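Local atomic coordinates of RickCE (Rickettsia bellii, PDB entry 5HAM), a protein that is a bacterial effector protease of the CE clan that probably cleaves ubiquitin from its conjugates, seen here as a fragment holding the catalytic domain. Residues 56-61 against 86-91; 138-143 against 178-183; 144-149 against 169-174; 43-48 against 105-110. One frame throughout, in Å; residues are numbered along the deposited sequence.

Contact 1. Residues 56-61 against 86-91; sequences NKILAE and KKREEI
Arg88 reaches across to Ile58 and Glu61, and Glu89 leans against Leu59. These side chains lie between two neighbouring, nearly antiparallel helices. Their short axes approach to 9.8 Å, with 154° between their directions. Leu59 and Glu89 are the closest residues along the backbones.

The Arg88 and Ile58 side chains meet at about a right angle. Arg88 NH2 lies 3.6 Å from the Ile58 CG2 methyl, which sits obliquely to the guanidinium, neither squarely over it nor at its rim. The Arg88 chain is bent at chi3 (76°). This bend swings the guanidinium in toward helix 52-69.

Glu61 comes to the edge of the same guanidinium, near its plane. Its OE2 stops 4.0 Å from Arg88 NH2, which is too far for a salt bridge. The carboxylate and guanidinium planes are turned 58° apart, so the two groups do not face each other as a flat pair. The stronger partner of Arg88 is Asp47 on helix 42-49, which forms a salt bridge with NE.

On the other flank, Leu59 CD1 touches the aliphatic part of Glu89, 3.9 Å from CG. The Glu89 chain runs on extended beyond that atom. Its OE2 has a weak hydrogen bond to Gln63.

The contact is small, burying 147 Å², and lies at the surface. One methyl rests on the aliphatic part of Glu89; another lies beside a guanidinium nitrogen. Glu61 probably adds only a long-range attraction to a guanidinium already anchored by Asp47, so this pairing of helices rests little on direct polar bonds between the segments.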
# COMPACT_ATOMS: atom_id res chain seq x y z
N ASN A 56 25.51 -18.71 -16.18
CA ASN A 56 25.36 -18.79 -17.63
C ASN A 56 24.00 -19.35 -18.01
O ASN A 56 23.39 -18.94 -19.01
CB ASN A 56 26.49 -19.63 -18.24
CG ASN A 56 26.66 -19.36 -19.72
OD1 ASN A 56 26.95 -18.23 -20.13
ND2 ASN A 56 26.50 -20.40 -20.55
N LYS A 57 23.52 -20.27 -17.20
CA LYS A 57 22.24 -20.91 -17.46
C LYS A 57 21.11 -19.91 -17.30
O LYS A 57 20.15 -19.91 -18.07
CB LYS A 57 22.04 -22.10 -16.52
N ILE A 58 21.23 -19.05 -16.29
CA ILE A 58 20.21 -18.05 -16.06
C ILE A 58 20.19 -16.99 -17.17
O ILE A 58 19.13 -16.64 -17.69
CB ILE A 58 20.35 -17.43 -14.66
CG1 ILE A 58 20.05 -18.50 -13.60
CG2 ILE A 58 19.41 -16.24 -14.51
CD1 ILE A 58 20.39 -18.09 -12.18
N LEU A 59 21.37 -16.51 -17.55
CA LEU A 59 21.47 -15.53 -18.63
C LEU A 59 20.82 -16.10 -19.89
O LEU A 59 20.05 -15.43 -20.58
CB LEU A 59 22.94 -15.19 -18.90
CG LEU A 59 23.14 -14.21 -20.06
CD1 LEU A 59 22.27 -12.95 -19.90
CD2 LEU A 59 24.60 -13.85 -20.21
N ALA A 60 21.10 -17.37 -20.14
CA ALA A 60 20.50 -18.09 -21.26
C ALA A 60 18.98 -18.07 -21.21
O ALA A 60 18.34 -17.73 -22.20
CB ALA A 60 21.02 -19.53 -21.30
N GLU A 61 18.39 -18.41 -20.07
CA GLU A 61 16.93 -18.41 -19.99
C GLU A 61 16.36 -16.99 -20.14
O GLU A 61 15.30 -16.80 -20.76
CB GLU A 61 16.43 -19.11 -18.72
CG GLU A 61 16.64 -18.34 -17.42
CD GLU A 61 16.49 -19.21 -16.16
OE1 GLU A 61 16.87 -20.40 -16.20
OE2 GLU A 61 16.00 -18.69 -15.13
N LYS A 86 14.69 -7.57 -19.93
CA LYS A 86 15.82 -6.77 -20.34
C LYS A 86 16.60 -6.25 -19.15
O LYS A 86 17.83 -6.25 -19.15
CB LYS A 86 15.36 -5.63 -21.25
CG LYS A 86 15.23 -6.10 -22.70
CD LYS A 86 14.39 -5.21 -23.58
CE LYS A 86 14.61 -5.61 -25.04
NZ LYS A 86 13.87 -4.75 -26.01
N LYS A 87 15.88 -5.85 -18.10
CA LYS A 87 16.55 -5.38 -16.90
C LYS A 87 17.36 -6.50 -16.26
O LYS A 87 18.49 -6.29 -15.79
CB LYS A 87 15.56 -4.81 -15.89
CG LYS A 87 16.25 -4.30 -14.62
CD LYS A 87 15.25 -4.01 -13.50
CE LYS A 87 15.91 -4.16 -12.15
NZ LYS A 87 14.92 -4.37 -11.05
N ARG A 88 16.78 -7.70 -16.25
CA ARG A 88 17.45 -8.87 -15.72
C ARG A 88 18.69 -9.20 -16.54
O ARG A 88 19.73 -9.57 -15.98
CB ARG A 88 16.51 -10.06 -15.71
CG ARG A 88 15.58 -10.09 -14.51
CD ARG A 88 14.79 -11.40 -14.50
NE ARG A 88 15.56 -12.56 -14.05
CZ ARG A 88 15.45 -13.78 -14.57
NH1 ARG A 88 14.62 -14.00 -15.57
NH2 ARG A 88 16.18 -14.78 -14.09
N GLU A 89 18.60 -9.06 -17.86
CA GLU A 89 19.76 -9.30 -18.68
C GLU A 89 20.88 -8.33 -18.28
O GLU A 89 22.04 -8.73 -18.22
CB GLU A 89 19.43 -9.16 -20.17
CG GLU A 89 20.58 -9.59 -21.07
CD GLU A 89 20.29 -9.40 -22.55
OE1 GLU A 89 19.36 -8.63 -22.89
OE2 GLU A 89 21.02 -10.01 -23.37
N GLU A 90 20.54 -7.08 -17.99
CA GLU A 90 21.55 -6.09 -17.63
C GLU A 90 22.22 -6.46 -16.33
O GLU A 90 23.44 -6.33 -16.18
CB GLU A 90 20.95 -4.69 -17.50
CG GLU A 90 20.37 -4.09 -18.76
CD GLU A 90 21.39 -3.77 -19.83
OE1 GLU A 90 22.61 -3.99 -19.62
OE2 GLU A 90 20.97 -3.30 -20.90
N ILE A 91 21.42 -6.92 -15.38
CA ILE A 91 21.92 -7.30 -14.08
C ILE A 91 22.89 -8.47 -14.20
O ILE A 91 23.96 -8.45 -13.60
CB ILE A 91 20.77 -7.64 -13.12
CG1 ILE A 91 20.16 -6.34 -12.58
CG2 ILE A 91 21.25 -8.47 -11.94
CD1 ILE A 91 18.81 -6.53 -11.91

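Contact 2. Residues 138-143 against 178-183; sequences IPIEMG and QKLPKL
The flat group in this contact is the peptide carbonyl of Met142, which receives Lys179 NZ. NZ lies 2.6 Å from Met142 O. The amine is tilted 32° from the carbonyl plane, and the bond is bent at the oxygen (136°).

Lys179 CG sits between the backbone N and the carbonyl carbon (chi1 67°). The rest of the chain is extended and carries the amine across to the loop. NZ also forms a salt bridge with Asp176 and a hydrogen bond to Arg36 O. Three oxygens therefore grip one amine.

Met142, bent at chi2 and chi3, brings its methyl obliquely across the lysine chain, with Met142 CE 3.5 Å from Lys179 CE. Ile140 CD1 rests against both methyls of Leu180. It lies 3.6 Å from Leu180 CD2 and 3.7 Å from Leu180 CD1.

Ile140 is on strand 135-141, an inner strand between 27-34 and 147-155, and Leu180 is on helix 175-188. This helix lies on one face of the sheet. Strand 160-166, helix 175-188 and strand 196-199 form a beta-alpha-beta crossover within the alpha/beta fold of the catalytic domain.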
# COMPACT_ATOMS: atom_id res chain seq x y z
N ILE A 138 -4.19 5.21 9.25
CA ILE A 138 -3.04 4.73 8.51
C ILE A 138 -3.43 4.26 7.11
O ILE A 138 -4.13 3.26 6.95
CB ILE A 138 -2.37 3.53 9.23
CG1 ILE A 138 -2.22 3.80 10.73
CG2 ILE A 138 -1.04 3.19 8.56
CD1 ILE A 138 -1.69 2.60 11.53
N PRO A 139 -2.99 5.00 6.09
CA PRO A 139 -3.19 4.57 4.70
C PRO A 139 -2.34 3.34 4.49
O PRO A 139 -1.19 3.36 4.91
CB PRO A 139 -2.66 5.74 3.87
CG PRO A 139 -2.61 6.90 4.79
CD PRO A 139 -2.36 6.33 6.17
N ILE A 140 -2.88 2.30 3.87
CA ILE A 140 -2.12 1.09 3.62
C ILE A 140 -2.12 0.72 2.15
O ILE A 140 -3.17 0.50 1.54
CB ILE A 140 -2.65 -0.10 4.46
CG1 ILE A 140 -2.53 0.23 5.95
CG2 ILE A 140 -1.87 -1.36 4.13
CD1 ILE A 140 -2.73 -0.92 6.85
N GLU A 141 -0.92 0.69 1.57
CA GLU A 141 -0.75 0.29 0.18
C GLU A 141 -0.42 -1.20 0.08
O GLU A 141 0.69 -1.60 0.40
CB GLU A 141 0.34 1.12 -0.49
CG GLU A 141 0.12 1.38 -1.97
CD GLU A 141 1.28 2.15 -2.60
OE1 GLU A 141 2.31 2.34 -1.91
OE2 GLU A 141 1.17 2.57 -3.77
N MET A 142 -1.40 -2.00 -0.35
CA MET A 142 -1.25 -3.45 -0.47
C MET A 142 -0.51 -3.84 -1.73
O MET A 142 -0.32 -5.02 -2.00
CB MET A 142 -2.62 -4.12 -0.52
CG MET A 142 -3.52 -3.84 0.67
SD MET A 142 -2.92 -4.60 2.17
CE MET A 142 -2.94 -6.31 1.74
N GLY A 143 -0.11 -2.85 -2.50
CA GLY A 143 0.58 -3.08 -3.76
C GLY A 143 0.47 -1.77 -4.48
O GLY A 143 -0.24 -0.87 -3.99
N GLN A 178 -2.07 -12.63 3.82
CA GLN A 178 -2.23 -12.20 5.20
C GLN A 178 -1.07 -11.33 5.65
O GLN A 178 -0.76 -11.24 6.84
CB GLN A 178 -2.42 -13.41 6.14
CG GLN A 178 -3.73 -14.14 5.87
CD GLN A 178 -3.82 -15.49 6.55
OE1 GLN A 178 -3.39 -15.65 7.69
NE2 GLN A 178 -4.37 -16.47 5.86
N LYS A 179 -0.45 -10.65 4.70
CA LYS A 179 0.67 -9.79 5.01
C LYS A 179 0.35 -8.75 6.10
O LYS A 179 1.13 -8.57 7.02
CB LYS A 179 1.28 -9.18 3.73
CG LYS A 179 0.46 -8.19 2.93
CD LYS A 179 1.10 -7.99 1.54
CE LYS A 179 0.38 -6.98 0.69
NZ LYS A 179 0.59 -7.09 -0.77
N LEU A 180 -0.80 -8.10 6.01
CA LEU A 180 -1.16 -7.08 7.01
C LEU A 180 -1.47 -7.67 8.42
O LEU A 180 -0.94 -7.19 9.44
CB LEU A 180 -2.29 -6.17 6.48
CG LEU A 180 -2.92 -5.16 7.45
CD1 LEU A 180 -1.86 -4.26 8.08
CD2 LEU A 180 -3.98 -4.34 6.75
N PRO A 181 -2.32 -8.70 8.49
CA PRO A 181 -2.51 -9.33 9.80
C PRO A 181 -1.21 -9.89 10.37
O PRO A 181 -1.06 -9.86 11.58
CB PRO A 181 -3.50 -10.47 9.51
CG PRO A 181 -4.33 -9.91 8.41
CD PRO A 181 -3.36 -9.13 7.54
N LYS A 182 -0.30 -10.37 9.52
CA LYS A 182 1.02 -10.80 9.99
C LYS A 182 1.79 -9.62 10.59
O LYS A 182 2.53 -9.78 11.57
CB LYS A 182 1.85 -11.44 8.87
CG LYS A 182 1.34 -12.80 8.37
CD LYS A 182 0.59 -13.58 9.45
CE LYS A 182 -0.07 -14.85 8.88
NZ LYS A 182 -1.04 -15.46 9.85
N LEU A 183 1.65 -8.44 9.99
CA LEU A 183 2.33 -7.26 10.51
C LEU A 183 1.73 -6.87 11.85
O LEU A 183 2.45 -6.61 12.80
CB LEU A 183 2.21 -6.09 9.54
CG LEU A 183 2.78 -4.77 10.04
CD1 LEU A 183 4.31 -4.86 10.26
CD2 LEU A 183 2.43 -3.66 9.06

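Contact 3. Residues 144-149 against 169-174; sequences YGHWTV and LGNSIN
His146 is the centre of an inverse gamma turn just before strand 147-155, and it meets Leu169 and Asn171 on a loop that has no regular structure. The two backbones stay apart, and the side chains close the gap.

The His146 ring is the focus. Leu169 CD1 sits over one face in a CH-pi contact, 3.7 Å from the ring centroid and 19° off the ring normal. It is offset toward the rim and comes closest to His146 NE2, at 3.5 Å. Asn171 arrives at the ring edge, near its plane, with ND2 3.4 Å from His146 CE1. The ring and amide planes are 48° apart. With CG opposite the backbone N (chi1 -174°), the imidazole is directed out toward this loop.

Asp167 binds both polar groups. Its OD2 is hydrogen-bonded to His146 NE2 and to Asn171 ND2, while its OD1 takes Leu169 N. Asn171 thus probably positions the aspartate that in turn holds the histidine. Tyr175 meets the His146 ring edge-to-face. Farther along the loop, Ser172 OG accepts from Asn174 N at 2.9 Å, a capping bond before helix 175-188.

The His-Asp pair, with Gln208 touching His146 and Cys211 touching Leu169, is consistent with the catalytic site of CE-clan cysteine proteases. The contact lies at one end of the central strands. Strand 147-155 runs between 135-141 and 160-166. The loop leads from strand 160-166 into helix 175-188, and helix 211-223 packs against Trp147 and Leu169.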
# COMPACT_ATOMS: atom_id res chain seq x y z
N TYR A 144 1.14 -1.63 -5.62
CA TYR A 144 1.18 -0.36 -6.33
C TYR A 144 -0.22 0.23 -6.57
O TYR A 144 -1.03 -0.31 -7.33
CB TYR A 144 1.98 -0.46 -7.65
CG TYR A 144 2.16 0.90 -8.30
CD1 TYR A 144 3.23 1.71 -7.97
CD2 TYR A 144 1.23 1.39 -9.21
CE1 TYR A 144 3.38 2.97 -8.53
CE2 TYR A 144 1.38 2.63 -9.79
CZ TYR A 144 2.45 3.41 -9.44
OH TYR A 144 2.58 4.65 -10.02
N GLY A 145 -0.51 1.33 -5.89
CA GLY A 145 -1.77 2.04 -6.05
C GLY A 145 -2.97 1.34 -5.43
O GLY A 145 -4.09 1.84 -5.50
N HIS A 146 -2.74 0.17 -4.83
CA HIS A 146 -3.81 -0.57 -4.17
C HIS A 146 -4.00 -0.00 -2.78
O HIS A 146 -3.56 -0.59 -1.79
CB HIS A 146 -3.49 -2.07 -4.14
CG HIS A 146 -4.61 -2.92 -3.61
ND1 HIS A 146 -4.68 -4.28 -3.85
CD2 HIS A 146 -5.69 -2.62 -2.85
CE1 HIS A 146 -5.76 -4.77 -3.25
NE2 HIS A 146 -6.38 -3.78 -2.64
N TRP A 147 -4.65 1.15 -2.71
CA TRP A 147 -4.75 1.88 -1.45
C TRP A 147 -5.92 1.37 -0.64
O TRP A 147 -6.99 1.12 -1.19
CB TRP A 147 -4.91 3.38 -1.69
CG TRP A 147 -3.67 4.01 -2.09
CD1 TRP A 147 -3.35 4.48 -3.33
CD2 TRP A 147 -2.53 4.22 -1.27
NE1 TRP A 147 -2.08 4.99 -3.32
CE2 TRP A 147 -1.55 4.85 -2.06
CE3 TRP A 147 -2.23 3.97 0.08
CZ2 TRP A 147 -0.31 5.21 -1.58
CZ3 TRP A 147 -1.01 4.32 0.56
CH2 TRP A 147 -0.05 4.93 -0.26
N THR A 148 -5.67 1.20 0.66
CA THR A 148 -6.67 0.77 1.62
C THR A 148 -6.43 1.55 2.92
O THR A 148 -5.48 2.33 3.01
CB THR A 148 -6.56 -0.74 1.92
OG1 THR A 148 -5.34 -1.03 2.60
CG2 THR A 148 -6.58 -1.54 0.65
N VAL A 149 -7.26 1.35 3.94
CA VAL A 149 -7.10 2.13 5.16
C VAL A 149 -7.22 1.31 6.44
O VAL A 149 -8.02 0.37 6.53
CB VAL A 149 -8.07 3.36 5.19
CG1 VAL A 149 -9.53 2.90 5.36
CG2 VAL A 149 -7.67 4.34 6.27
N LEU A 169 -11.94 -2.15 -3.07
CA LEU A 169 -12.04 -3.15 -4.14
C LEU A 169 -12.81 -4.40 -3.72
O LEU A 169 -13.12 -5.25 -4.57
CB LEU A 169 -10.65 -3.57 -4.63
CG LEU A 169 -9.77 -2.54 -5.37
CD1 LEU A 169 -8.33 -3.03 -5.46
CD2 LEU A 169 -10.33 -2.24 -6.75
N GLY A 170 -13.09 -4.54 -2.43
CA GLY A 170 -13.82 -5.69 -1.92
C GLY A 170 -12.98 -6.90 -1.52
O GLY A 170 -13.51 -8.00 -1.37
N ASN A 171 -11.67 -6.73 -1.35
CA ASN A 171 -10.82 -7.77 -0.76
C ASN A 171 -10.89 -7.71 0.75
O ASN A 171 -11.12 -6.64 1.32
CB ASN A 171 -9.36 -7.59 -1.15
CG ASN A 171 -9.16 -7.56 -2.63
OD1 ASN A 171 -9.32 -8.58 -3.31
ND2 ASN A 171 -8.79 -6.39 -3.15
N SER A 172 -10.67 -8.84 1.42
CA SER A 172 -10.62 -8.83 2.87
C SER A 172 -9.25 -8.30 3.28
O SER A 172 -8.38 -8.14 2.43
CB SER A 172 -10.79 -10.24 3.44
OG SER A 172 -9.55 -10.94 3.40
N ILE A 173 -9.07 -8.06 4.57
CA ILE A 173 -7.79 -7.63 5.14
C ILE A 173 -6.70 -8.70 4.98
O ILE A 173 -5.54 -8.43 5.24
CB ILE A 173 -7.96 -7.25 6.64
CG1 ILE A 173 -6.79 -6.42 7.14
CG2 ILE A 173 -8.15 -8.48 7.53
CD1 ILE A 173 -6.87 -6.20 8.62
N ASN A 174 -7.09 -9.91 4.55
CA ASN A 174 -6.15 -11.03 4.36
C ASN A 174 -5.52 -11.06 2.99
O ASN A 174 -4.73 -11.94 2.68
CB ASN A 174 -6.84 -12.36 4.59
CG ASN A 174 -7.22 -12.56 6.04
OD1 ASN A 174 -6.41 -12.32 6.94
ND2 ASN A 174 -8.46 -12.95 6.27

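Contact 4. Residues 43-48 against 105-110; sequences EMLKDY and DLLRGG
Leu106 projects from helix 96-130 toward Leu45 and Tyr48 on helix 42-49. Its CB already points at the other helix. CG then lies opposite the backbone N (chi1 173°), which carries the branch further across. The touching is done at the tip by one methyl, CD2. It meets Leu45 CD2 methyl to methyl at 3.9 Å, the two side chains crossing at a slant. The same methyl comes to the phenol end of Tyr48, 4.0 Å from Tyr48 OH and 4.0 Å from Tyr48 CE2. It approaches the ring obliquely, and the two side chains lie at about a right angle.

Leu45 CD2 is shared. Besides Leu106 it reaches Leu107 CD1 at 4.2 Å, at the edge of the patch. Leu45 thus spans two successive residues of the long helix. Further contacts of Leu45 with Lys103, and of Tyr48 with Leu102 and Lys103, extend the interface one turn back along helix 96-130.

The segment axes stay 12.4 Å apart and run at 134°, so only the ends of leucines and a tyrosine bridge the gap. This is apolar helix-on-helix packing, with a short helix laid across a long one. It belongs to the helical part of the fold, away from the central sheet.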
# COMPACT_ATOMS: atom_id res chain seq x y z
N GLU A 43 15.45 -18.18 -5.19
CA GLU A 43 15.67 -18.34 -6.62
C GLU A 43 15.80 -16.99 -7.34
O GLU A 43 16.63 -16.82 -8.22
CB GLU A 43 14.56 -19.19 -7.25
N MET A 44 14.98 -16.02 -6.93
CA MET A 44 15.09 -14.69 -7.50
C MET A 44 16.48 -14.11 -7.26
O MET A 44 17.07 -13.52 -8.15
CB MET A 44 14.01 -13.75 -6.95
CG MET A 44 12.60 -14.17 -7.31
SD MET A 44 11.30 -13.25 -6.45
CE MET A 44 11.87 -11.56 -6.71
N LEU A 45 17.01 -14.30 -6.05
CA LEU A 45 18.29 -13.71 -5.67
C LEU A 45 19.49 -14.31 -6.42
O LEU A 45 20.58 -13.72 -6.45
CB LEU A 45 18.51 -13.79 -4.16
CG LEU A 45 17.53 -12.98 -3.31
CD1 LEU A 45 17.84 -13.19 -1.83
CD2 LEU A 45 17.57 -11.50 -3.67
N LYS A 46 19.28 -15.47 -7.05
CA LYS A 46 20.34 -16.09 -7.85
C LYS A 46 20.72 -15.20 -9.04
O LYS A 46 21.81 -15.34 -9.60
CB LYS A 46 19.97 -17.51 -8.30
CG LYS A 46 19.80 -18.44 -7.12
CD LYS A 46 19.72 -19.89 -7.52
CE LYS A 46 19.85 -20.80 -6.31
NZ LYS A 46 20.08 -22.24 -6.66
N ASP A 47 19.84 -14.27 -9.40
CA ASP A 47 20.14 -13.27 -10.41
C ASP A 47 21.33 -12.43 -9.96
O ASP A 47 22.02 -11.83 -10.78
CB ASP A 47 18.95 -12.33 -10.63
CG ASP A 47 17.85 -12.94 -11.50
OD1 ASP A 47 17.89 -14.16 -11.78
OD2 ASP A 47 16.94 -12.18 -11.89
N TYR A 48 21.54 -12.36 -8.64
CA TYR A 48 22.65 -11.61 -8.07
C TYR A 48 23.82 -12.50 -7.62
O TYR A 48 24.96 -12.06 -7.63
CB TYR A 48 22.17 -10.75 -6.91
CG TYR A 48 20.94 -9.91 -7.21
CD1 TYR A 48 21.05 -8.70 -7.88
CD2 TYR A 48 19.68 -10.32 -6.80
CE1 TYR A 48 19.95 -7.93 -8.14
CE2 TYR A 48 18.58 -9.56 -7.06
CZ TYR A 48 18.71 -8.36 -7.72
OH TYR A 48 17.60 -7.60 -7.98
N ASP A 105 21.51 -3.99 -1.43
CA ASP A 105 20.60 -2.83 -1.50
C ASP A 105 19.15 -3.30 -1.41
O ASP A 105 18.36 -2.76 -0.64
CB ASP A 105 20.77 -2.06 -2.82
CG ASP A 105 22.07 -1.31 -2.88
OD1 ASP A 105 22.76 -1.28 -1.85
OD2 ASP A 105 22.39 -0.73 -3.95
N LEU A 106 18.83 -4.32 -2.20
CA LEU A 106 17.50 -4.89 -2.22
C LEU A 106 17.10 -5.40 -0.83
O LEU A 106 16.01 -5.16 -0.35
CB LEU A 106 17.43 -6.02 -3.25
CG LEU A 106 16.12 -6.80 -3.24
CD1 LEU A 106 14.96 -5.84 -3.49
CD2 LEU A 106 16.15 -7.92 -4.27
N LEU A 107 18.02 -6.10 -0.18
CA LEU A 107 17.72 -6.65 1.13
C LEU A 107 17.61 -5.54 2.16
O LEU A 107 16.78 -5.63 3.04
CB LEU A 107 18.80 -7.65 1.56
CG LEU A 107 18.54 -9.13 1.31
CD1 LEU A 107 17.86 -9.33 -0.03
CD2 LEU A 107 19.86 -9.92 1.39
N ARG A 108 18.44 -4.51 2.03
CA ARG A 108 18.44 -3.39 2.98
C ARG A 108 17.11 -2.63 2.95
O ARG A 108 16.54 -2.32 3.98
CB ARG A 108 19.58 -2.43 2.66
CG ARG A 108 19.77 -1.29 3.63
CD ARG A 108 20.76 -0.24 3.09
NE ARG A 108 22.08 -0.80 2.83
CZ ARG A 108 22.62 -0.93 1.62
NH1 ARG A 108 21.95 -0.53 0.55
NH2 ARG A 108 23.83 -1.46 1.48
N GLY A 109 16.63 -2.35 1.74
CA GLY A 109 15.36 -1.68 1.53
C GLY A 109 14.18 -2.45 2.09
O GLY A 109 13.28 -1.87 2.72
N GLY A 110 14.18 -3.76 1.88
CA GLY A 110 13.11 -4.61 2.37
C GLY A 110 13.09 -4.64 3.89
O GLY A 110 12.04 -4.65 4.51

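The contacts form two groups. Contacts 1 and 4 have centres 15 Å apart, and helix 42-49 of contact 4 packs against the helices of contact 1. A salt bridge of 2.6 Å between Arg88 NE and Asp47 OD2 ties them together, and contact 1 is nested inside the loop that contact 4 closes. Contacts 2 and 3 have centres 8 Å apart and meet in the sheet, where Ile140 N lies 2.7 Å from Thr148 O, a probable hydrogen bond. Contact 3 holds His146, whose setting is consistent with a CE-clan catalytic histidine. The centres of contacts 1 and 4 lie 34 and 26 Å from that of contact 3. Helix 96-130 joins the two regions.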